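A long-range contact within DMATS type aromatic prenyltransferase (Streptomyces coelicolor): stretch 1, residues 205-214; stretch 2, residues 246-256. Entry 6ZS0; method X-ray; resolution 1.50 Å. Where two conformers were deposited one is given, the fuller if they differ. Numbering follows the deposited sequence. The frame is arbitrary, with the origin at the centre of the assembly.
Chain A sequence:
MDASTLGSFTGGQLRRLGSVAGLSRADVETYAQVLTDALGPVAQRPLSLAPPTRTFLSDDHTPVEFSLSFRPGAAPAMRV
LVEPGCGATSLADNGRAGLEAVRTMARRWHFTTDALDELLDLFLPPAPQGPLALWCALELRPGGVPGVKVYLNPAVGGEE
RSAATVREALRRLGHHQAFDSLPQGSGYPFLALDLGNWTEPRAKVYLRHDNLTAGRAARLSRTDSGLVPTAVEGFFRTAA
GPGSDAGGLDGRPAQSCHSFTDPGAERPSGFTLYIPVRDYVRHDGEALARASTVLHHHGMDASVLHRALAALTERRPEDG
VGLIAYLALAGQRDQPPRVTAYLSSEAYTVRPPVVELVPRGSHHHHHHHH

Stretch 1, residues 205-214: VYLRHDNLTA
Stretch 2 (246-256) AGGLDGRPAQS

What sets the register? Strand 205-209 runs antiparallel to strand 254-256, their directions 151° apart, pairing Leu-207 with Ser-256, Arg-208 with Gln-255 and His-209 with Ala-254. Extended backbones (Leu-207 phi/psi -117/142, Ser-256 -124/154) let Leu-207 N donate to Ser-256 O at 2.8 Å and Ser-256 N to Leu-207 O at 2.9 Å. His-209 N reaches Ala-254 O at 2.8 Å; the return bond, Ala-254 N to His-209 O, is weak at 3.3 Å.

How is Ser-256, the residue most covered by the other stretch (88 Å² of a total of 686 Å²), held? Its p rotamer (chi1 61°) places OG 2.7 Å from His-209 NE2, a hydrogen bond at the edge of the imidazole. His-209 (chi1 -60°, m; chi2 -72°) shares that sheet face, so its ring can span the register to the small hydroxyl.

How does Leu-212 extend the contact beyond the strands? After Asn-211 (phi/psi 54/45), Leu-212 adopts -63/140. With chi1 -173° (t) and chi2 64° (p), its side chain brings CD2 3.8 Å from Ala-254 CB, burying apolar surface, while Leu-212 O accepts from Leu-249 N at 2.8 Å. Gly-248 (120/150) fits beside it: a CB would clash with Asn-211 O.

What links the backbones where the strand pairing ends? A water donates to His-209 O at 2.7 Å and accepts from Leu-212 N at 3.1 Å and Ala-254 N at 3.2 Å.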

# COMPACT_ATOMS: atom_id res chain seq x y z
N VAL A 205 5.31 5.95 9.94
CA VAL A 205 6.05 6.98 9.17
C VAL A 205 6.77 6.27 8.04
O VAL A 205 7.48 5.30 8.30
CB VAL A 205 7.03 7.79 10.03
CG1 VAL A 205 7.68 8.91 9.23
CG2 VAL A 205 6.36 8.36 11.27
N TYR A 206 6.57 6.73 6.82
CA TYR A 206 7.24 6.18 5.63
C TYR A 206 8.38 7.10 5.23
O TYR A 206 8.21 8.34 5.26
CB TYR A 206 6.26 6.01 4.47
CG TYR A 206 5.28 4.89 4.64
CD1 TYR A 206 4.26 4.98 5.56
CD2 TYR A 206 5.39 3.74 3.89
CE1 TYR A 206 3.36 3.95 5.72
CE2 TYR A 206 4.47 2.71 4.00
CZ TYR A 206 3.45 2.82 4.93
OH TYR A 206 2.55 1.81 5.11
N LEU A 207 9.52 6.51 4.88
CA LEU A 207 10.70 7.22 4.36
C LEU A 207 10.96 6.75 2.94
O LEU A 207 10.84 5.54 2.69
CB LEU A 207 11.93 6.91 5.23
CG LEU A 207 12.10 7.75 6.49
CD1 LEU A 207 10.91 7.70 7.38
CD2 LEU A 207 13.33 7.27 7.27
N ARG A 208 11.36 7.68 2.08
CA ARG A 208 11.88 7.39 0.72
C ARG A 208 13.39 7.14 0.83
O ARG A 208 14.05 7.88 1.59
CB ARG A 208 11.60 8.59 -0.18
CG ARG A 208 11.64 8.29 -1.67
CD ARG A 208 11.27 9.52 -2.50
NE ARG A 208 10.59 10.55 -1.71
CZ ARG A 208 9.27 10.82 -1.71
NH1 ARG A 208 8.81 11.75 -0.90
NH2 ARG A 208 8.43 10.17 -2.51
N HIS A 209 13.91 6.17 0.09
CA HIS A 209 15.37 5.88 0.10
C HIS A 209 15.85 5.81 -1.34
O HIS A 209 15.56 4.84 -2.02
CB HIS A 209 15.67 4.59 0.86
CG HIS A 209 15.24 4.63 2.29
ND1 HIS A 209 15.89 5.39 3.25
CD2 HIS A 209 14.19 4.03 2.91
CE1 HIS A 209 15.26 5.25 4.39
NE2 HIS A 209 14.22 4.44 4.20
N ASP A 210 16.51 6.85 -1.80
CA ASP A 210 17.08 6.89 -3.16
C ASP A 210 18.38 6.08 -3.19
O ASP A 210 19.19 6.22 -2.24
CB ASP A 210 17.32 8.33 -3.58
CG ASP A 210 16.09 9.21 -3.60
OD1 ASP A 210 14.98 8.69 -3.52
OD2 ASP A 210 16.27 10.45 -3.69
N ASN A 211 18.56 5.29 -4.24
CA ASN A 211 19.80 4.51 -4.54
C ASN A 211 20.13 3.67 -3.31
O ASN A 211 21.30 3.65 -2.85
CB ASN A 211 20.95 5.43 -4.95
CG ASN A 211 20.57 6.31 -6.11
OD1 ASN A 211 20.04 5.84 -7.12
ND2 ASN A 211 20.82 7.60 -5.99
N LEU A 212 19.14 3.03 -2.73
CA LEU A 212 19.38 2.19 -1.53
C LEU A 212 20.30 1.03 -1.87
O LEU A 212 20.18 0.41 -2.93
CB LEU A 212 18.04 1.67 -1.00
CG LEU A 212 18.06 0.92 0.33
CD1 LEU A 212 18.50 1.80 1.51
CD2 LEU A 212 16.70 0.35 0.61
N THR A 213 21.22 0.73 -0.94
CA THR A 213 22.10 -0.45 -1.00
C THR A 213 21.71 -1.46 0.07
O THR A 213 20.99 -1.11 1.03
CB THR A 213 23.56 -0.06 -0.75
OG1 THR A 213 23.63 0.49 0.57
CG2 THR A 213 24.05 0.92 -1.78
N ALA A 214 22.16 -2.69 -0.11
CA ALA A 214 21.85 -3.79 0.79
C ALA A 214 22.37 -3.44 2.20
O ALA A 214 21.64 -3.62 3.15
CB ALA A 214 22.45 -5.06 0.24
N ALA A 246 25.09 -2.58 -7.50
CA ALA A 246 25.30 -1.71 -8.68
C ALA A 246 25.38 -0.22 -8.29
O ALA A 246 25.18 0.65 -9.18
CB ALA A 246 24.17 -1.97 -9.65
N GLY A 247 25.68 0.09 -7.02
CA GLY A 247 25.81 1.48 -6.53
C GLY A 247 24.54 1.94 -5.85
O GLY A 247 24.44 3.13 -5.48
N GLY A 248 23.58 1.04 -5.71
CA GLY A 248 22.27 1.34 -5.14
C GLY A 248 21.19 1.05 -6.16
O GLY A 248 21.45 1.15 -7.37
N LEU A 249 20.02 0.69 -5.69
CA LEU A 249 18.86 0.45 -6.56
C LEU A 249 18.72 1.64 -7.49
O LEU A 249 18.78 2.79 -7.02
CB LEU A 249 17.62 0.27 -5.69
CG LEU A 249 17.63 -0.96 -4.80
CD1 LEU A 249 16.32 -1.09 -4.06
CD2 LEU A 249 17.94 -2.22 -5.59
N ASP A 250 18.52 1.40 -8.78
CA ASP A 250 18.59 2.47 -9.79
C ASP A 250 17.24 2.72 -10.46
O ASP A 250 17.23 3.53 -11.35
CB ASP A 250 19.65 2.15 -10.82
CG ASP A 250 19.52 0.79 -11.47
OD1 ASP A 250 20.43 0.48 -12.29
OD2 ASP A 250 18.54 0.10 -11.23
N GLY A 251 16.16 2.15 -9.96
CA GLY A 251 14.80 2.48 -10.43
C GLY A 251 14.14 3.48 -9.48
O GLY A 251 14.82 4.36 -8.92
N ARG A 252 12.83 3.42 -9.36
CA ARG A 252 12.15 4.34 -8.44
C ARG A 252 12.60 4.00 -7.02
O ARG A 252 13.08 2.91 -6.75
CB ARG A 252 10.64 4.22 -8.59
CG ARG A 252 10.03 3.07 -7.82
CD ARG A 252 8.55 2.90 -8.13
NE ARG A 252 8.41 2.42 -9.49
CZ ARG A 252 7.26 2.38 -10.17
NH1 ARG A 252 7.25 1.89 -11.41
NH2 ARG A 252 6.14 2.79 -9.60
N PRO A 253 12.46 4.96 -6.09
CA PRO A 253 13.00 4.79 -4.74
C PRO A 253 12.34 3.63 -3.97
O PRO A 253 11.16 3.32 -4.14
CB PRO A 253 12.70 6.15 -4.08
CG PRO A 253 12.47 7.11 -5.21
CD PRO A 253 11.84 6.26 -6.29
N ALA A 254 13.12 2.96 -3.15
CA ALA A 254 12.65 2.04 -2.11
C ALA A 254 12.00 2.89 -1.01
O ALA A 254 12.26 4.10 -0.96
CB ALA A 254 13.73 1.15 -1.59
N GLN A 255 11.23 2.26 -0.17
CA GLN A 255 10.59 2.94 0.98
C GLN A 255 10.78 2.08 2.20
O GLN A 255 10.90 0.83 2.09
CB GLN A 255 9.11 3.24 0.73
CG GLN A 255 8.89 4.22 -0.40
CD GLN A 255 7.44 4.59 -0.55
OE1 GLN A 255 6.69 4.66 0.43
NE2 GLN A 255 7.05 4.91 -1.77
N SER A 256 10.80 2.72 3.36
CA SER A 256 10.69 2.01 4.65
C SER A 256 9.51 2.60 5.41
O SER A 256 9.17 3.77 5.19
CB SER A 256 11.97 2.05 5.46
OG SER A 256 12.33 3.39 5.78
O HOH W 1 16.26 2.92 -3.81
O HOH W 2 16.55 4.24 -6.23
O HOH W 3 24.41 4.44 -2.83